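Local atomic coordinates of activating signal cointegrator 1 complex subunit 2 (Homo sapiens, PDB entry 6YXQ), a protein that binds K63-linked polyubiquitin chains and recruits ASCC3 and ALKBH3 to sites of DNA damage, and also takes part in the rescue of stalled ribosomes. Residues B[102-107]-B[169-174]; B[251-256]-B[317-322]. One frame throughout, in Å; residues are numbered along the deposited sequence.

Interaction 1: residues B[102-107]-B[169-174]; sequences VPRKFD and CVLFGK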
# COMPACT_ATOMS: atom_id res chain seq x y z
N VAL B 102 -4.22 4.90 -1.95
CA VAL B 102 -4.85 4.36 -0.74
C VAL B 102 -4.64 5.34 0.41
O VAL B 102 -3.53 5.88 0.58
CB VAL B 102 -4.28 2.97 -0.40
CG1 VAL B 102 -2.78 3.02 -0.20
CG2 VAL B 102 -4.95 2.40 0.84
N PRO B 103 -5.67 5.63 1.21
CA PRO B 103 -5.49 6.59 2.31
C PRO B 103 -4.51 6.07 3.34
O PRO B 103 -4.55 4.90 3.73
CB PRO B 103 -6.90 6.73 2.88
CG PRO B 103 -7.63 5.51 2.43
CD PRO B 103 -7.06 5.19 1.08
N ARG B 104 -3.60 6.94 3.75
CA ARG B 104 -2.70 6.66 4.86
C ARG B 104 -3.41 6.95 6.18
O ARG B 104 -4.34 7.77 6.25
CB ARG B 104 -1.42 7.50 4.76
CG ARG B 104 -0.45 7.06 3.67
CD ARG B 104 -0.83 7.66 2.32
NE ARG B 104 0.20 7.48 1.31
CZ ARG B 104 0.07 6.72 0.23
NH1 ARG B 104 -1.06 6.07 -0.00
NH2 ARG B 104 1.07 6.62 -0.64
N LYS B 105 -2.98 6.26 7.23
CA LYS B 105 -3.64 6.43 8.52
C LYS B 105 -3.52 7.87 9.01
O LYS B 105 -4.51 8.46 9.47
CB LYS B 105 -3.06 5.47 9.56
CG LYS B 105 -3.81 5.51 10.90
CD LYS B 105 -3.75 4.19 11.66
CE LYS B 105 -4.63 3.12 11.02
NZ LYS B 105 -4.61 1.83 11.77
N PHE B 106 -2.33 8.46 8.90
CA PHE B 106 -2.14 9.81 9.42
C PHE B 106 -2.97 10.85 8.67
O PHE B 106 -3.04 11.99 9.12
CB PHE B 106 -0.66 10.19 9.40
CG PHE B 106 -0.03 10.16 8.03
CD1 PHE B 106 -0.25 11.19 7.12
CD2 PHE B 106 0.81 9.12 7.66
CE1 PHE B 106 0.33 11.16 5.87
CE2 PHE B 106 1.40 9.10 6.42
CZ PHE B 106 1.15 10.12 5.52
N ASP B 107 -3.58 10.48 7.55
CA ASP B 107 -4.45 11.41 6.84
C ASP B 107 -5.70 11.71 7.65
O ASP B 107 -6.07 10.98 8.58
CB ASP B 107 -4.84 10.84 5.47
CG ASP B 107 -3.76 11.03 4.43
OD1 ASP B 107 -3.05 12.06 4.48
OD2 ASP B 107 -3.62 10.14 3.57
N CYS B 169 6.73 1.22 2.24
CA CYS B 169 7.23 1.41 3.60
C CYS B 169 6.26 2.20 4.45
O CYS B 169 5.93 1.78 5.57
CB CYS B 169 8.60 2.10 3.60
SG CYS B 169 9.89 1.20 2.75
N VAL B 170 5.81 3.36 3.96
CA VAL B 170 4.93 4.16 4.81
C VAL B 170 3.62 3.41 5.05
O VAL B 170 2.97 3.62 6.09
CB VAL B 170 4.67 5.54 4.21
CG1 VAL B 170 3.92 5.45 2.90
CG2 VAL B 170 3.91 6.42 5.19
N LEU B 171 3.24 2.51 4.14
CA LEU B 171 1.96 1.82 4.30
C LEU B 171 2.07 0.60 5.21
O LEU B 171 1.16 0.36 6.02
CB LEU B 171 1.43 1.40 2.93
CG LEU B 171 0.84 2.52 2.05
CD1 LEU B 171 0.50 1.97 0.67
CD2 LEU B 171 -0.36 3.21 2.68
N PHE B 172 3.15 -0.18 5.12
CA PHE B 172 3.23 -1.45 5.84
C PHE B 172 4.38 -1.51 6.84
O PHE B 172 4.71 -2.60 7.31
CB PHE B 172 3.35 -2.63 4.87
CG PHE B 172 2.34 -2.63 3.75
CD1 PHE B 172 1.09 -3.19 3.93
CD2 PHE B 172 2.65 -2.09 2.52
CE1 PHE B 172 0.16 -3.20 2.90
CE2 PHE B 172 1.73 -2.09 1.49
CZ PHE B 172 0.48 -2.65 1.68
N GLY B 173 4.99 -0.38 7.19
CA GLY B 173 6.22 -0.47 7.94
C GLY B 173 6.06 -0.48 9.44
O GLY B 173 6.93 -0.99 10.15
N LYS B 174 4.96 0.09 9.95
CA LYS B 174 4.76 0.11 11.39
C LYS B 174 4.58 -1.30 11.94
O LYS B 174 5.25 -1.69 12.90
CB LYS B 174 3.56 0.99 11.75
CG LYS B 174 3.65 1.54 13.17
CD LYS B 174 2.27 1.76 13.78
CE LYS B 174 2.37 2.53 15.09
NZ LYS B 174 2.83 3.93 14.88
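Val102, the first residue to leave helical geometry after helix 89-101, meets Leu171 of helix 162-172 methyl to methyl, tip to tip, its CG1 3.6 Å from Leu171 CD1. That branch lies between the backbone N and the carbonyl carbon (chi1 58°), which turns it to the leucine. Pro103 faces away from the helix and packs instead on Tyr44 and Pro46. Arg104 then sets its CB beside the helix and folds back at chi2 (84°), bringing its guanidinium over Leu171: CD2 of the leucine lies over one face, 4.0 Å from Arg104 NH1. In the guanidinium plane, NH1 also donates to Val102 O at 2.5 Å, in the plane of that carbonyl but bent at the hydrogen (136°), while NH2 is held by Asp167 in a salt bridge and by the carbonyl of Leu99. A leucine in its place would probably leave Asp167 without its charged mate and the carbonyls of Val102 and Leu99 without their guanidinium donors. From Arg104 to Asp107 the backbone makes a type I beta turn, Asp107 N bonding to Arg104 O at 3.1 Å; Asp107 OD2 in return accepts from Arg104 N at 3.2 Å. Within the turn Phe106 presents the edge of its ring to Val170, with CE2 3.9 Å from CG2 in the ring plane, as Arg104 CB rests over one face. Asp107 also forms a salt bridge with Arg9 of the ASCC3 chain, and Phe106 packs on Leu180 of that chain. This is a buried loop-on-helix contact in the mainly helical N-terminal part of ASCC2, where a beta turn packed against the C-terminal part of helix 162-172 forms part of the ASCC3-binding surface.

Interaction 2: residues B[251-256]-B[317-322]; sequences LYLCDT and SHSRKK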
# COMPACT_ATOMS: atom_id res chain seq x y z
N LEU B 251 -0.06 19.59 4.97
CA LEU B 251 -0.41 18.21 4.67
C LEU B 251 0.63 17.57 3.76
O LEU B 251 1.06 16.43 3.99
CB LEU B 251 -1.79 18.14 4.03
CG LEU B 251 -3.03 18.29 4.91
CD1 LEU B 251 -4.28 18.39 4.05
CD2 LEU B 251 -3.14 17.14 5.90
N TYR B 252 1.03 18.29 2.71
CA TYR B 252 2.10 17.85 1.83
C TYR B 252 3.40 17.63 2.59
O TYR B 252 4.07 16.61 2.41
CB TYR B 252 2.28 18.89 0.72
CG TYR B 252 3.15 18.47 -0.44
CD1 TYR B 252 3.17 17.17 -0.91
CD2 TYR B 252 3.94 19.41 -1.09
CE1 TYR B 252 3.96 16.80 -1.99
CE2 TYR B 252 4.73 19.05 -2.16
CZ TYR B 252 4.74 17.75 -2.60
OH TYR B 252 5.53 17.42 -3.67
N LEU B 253 3.76 18.58 3.46
CA LEU B 253 4.99 18.45 4.22
C LEU B 253 4.94 17.24 5.15
O LEU B 253 5.92 16.49 5.24
CB LEU B 253 5.24 19.73 5.02
CG LEU B 253 6.41 19.70 6.00
CD1 LEU B 253 7.76 19.60 5.28
CD2 LEU B 253 6.37 20.92 6.89
N CYS B 254 3.82 17.04 5.84
CA CYS B 254 3.65 15.91 6.75
C CYS B 254 3.75 14.58 6.00
O CYS B 254 4.44 13.66 6.44
CB CYS B 254 2.31 16.01 7.47
SG CYS B 254 1.98 14.63 8.58
N ASP B 255 3.04 14.47 4.86
CA ASP B 255 3.14 13.25 4.07
C ASP B 255 4.57 13.01 3.63
O ASP B 255 5.06 11.87 3.70
CB ASP B 255 2.22 13.33 2.85
CG ASP B 255 2.35 12.11 1.92
OD1 ASP B 255 1.54 11.18 2.05
OD2 ASP B 255 3.24 12.10 1.05
N THR B 256 5.26 14.07 3.19
CA THR B 256 6.61 13.93 2.66
C THR B 256 7.58 13.46 3.73
O THR B 256 8.37 12.53 3.51
CB THR B 256 7.06 15.26 2.06
OG1 THR B 256 6.09 15.72 1.12
CG2 THR B 256 8.40 15.11 1.38
N SER B 317 4.17 19.57 14.16
CA SER B 317 5.07 19.00 15.16
C SER B 317 5.52 17.60 14.76
O SER B 317 6.69 17.24 14.92
CB SER B 317 4.39 19.00 16.52
OG SER B 317 3.70 20.21 16.72
N HIS B 318 4.59 16.79 14.23
CA HIS B 318 4.95 15.49 13.70
C HIS B 318 6.01 15.61 12.61
O HIS B 318 6.97 14.83 12.57
CB HIS B 318 3.70 14.79 13.19
CG HIS B 318 3.95 13.53 12.43
ND1 HIS B 318 4.03 12.29 13.04
CD2 HIS B 318 4.14 13.31 11.11
CE1 HIS B 318 4.25 11.37 12.13
NE2 HIS B 318 4.33 11.96 10.94
N SER B 319 5.86 16.60 11.72
CA SER B 319 6.82 16.75 10.62
C SER B 319 8.19 17.15 11.14
O SER B 319 9.21 16.68 10.63
CB SER B 319 6.31 17.78 9.60
OG SER B 319 4.91 17.67 9.40
N ARG B 320 8.23 18.03 12.14
CA ARG B 320 9.52 18.43 12.70
C ARG B 320 10.21 17.24 13.35
O ARG B 320 11.41 17.01 13.13
CB ARG B 320 9.32 19.56 13.69
CG ARG B 320 8.55 20.71 13.09
CD ARG B 320 8.16 21.75 14.11
NE ARG B 320 9.08 21.79 15.23
CZ ARG B 320 8.70 21.67 16.50
NH1 ARG B 320 7.42 21.49 16.79
NH2 ARG B 320 9.60 21.72 17.47
N LYS B 321 9.46 16.45 14.12
CA LYS B 321 10.03 15.26 14.74
C LYS B 321 10.58 14.30 13.70
O LYS B 321 11.70 13.79 13.82
CB LYS B 321 8.98 14.58 15.62
CG LYS B 321 9.52 13.40 16.41
CD LYS B 321 8.41 12.75 17.23
CE LYS B 321 8.92 11.53 17.99
NZ LYS B 321 7.79 10.75 18.61
N LYS B 322 9.80 14.04 12.64
CA LYS B 322 10.25 13.11 11.60
C LYS B 322 11.48 13.64 10.86
O LYS B 322 12.36 12.87 10.47
CB LYS B 322 9.13 12.82 10.62
CG LYS B 322 7.98 12.03 11.20
CD LYS B 322 8.47 10.77 11.87
CE LYS B 322 7.47 10.26 12.89
NZ LYS B 322 8.04 9.17 13.71
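Ser319 and Cys254 bring the two helices closest, their CA atoms 5.1 Å apart. The serine points its CB at helix 243-266, and its OG lies 3.4 Å from Cys254 CA and 3.6 Å from Cys254 CB. These are packing contacts: the hydroxyl is hydrogen-bonded along its own helix to the carbonyl of Arg315. On one flank Leu253 closes against the same serine, CG 4.1 Å from Ser319 CB, and continues onto Phe286, Met294 and Ile212. On the other, Cys254 SG approaches the His318 ring obliquely, 3.6 Å from CD2, in a sulfur-aromatic contact; the line from SG to the ring centre lies 60° off the ring normal. The sulfur extends opposite its backbone N (chi1 178°), which carries it along the seam to the ring. The pair belongs to an alpha-helical bundle: the segments run roughly parallel, 8.8 Å apart at closest approach and crossing at 34°, and small residues at the crossing allow the close fit. Away from this packed strip, the partly exposed Arg320 and Lys321 make no contact with residues 251-256; Lys321 forms a salt bridge with Asp181 of the ASCC3 chain. Leu251 and Tyr252 likewise lie outside the seam, the tyrosine packing on Ala13 of ASCC3. His318 spans the two environments: its NE2 pairs with Thr258 OG1 of the facing helix, while ND1 is hydrogen-bonded to the backbone N of Asp181 in ASCC3.

The two contacts lie in series along the chain, 102-107 with 169-174 closing before 251-256 with 317-322 opens, and their centres are about 13 Å apart. They meet directly at Asp255 of helix 243-266: its OD1 packs 3.6 Å from Phe106 CZ, so the loop of interaction 1 sits against a side of helix 243-266 turned away from 317-322. Arg315 of helix 306-340, just before 317-322, also hydrogen-bonds to Phe106 O. Helices 162-172, 243-266 and 306-340 are thus joined around the 102-107 loop. ASCC3 reaches both, its Leu180 packing on Phe106 and Cys254, consistent with both contacts lying under the ASCC3 interface.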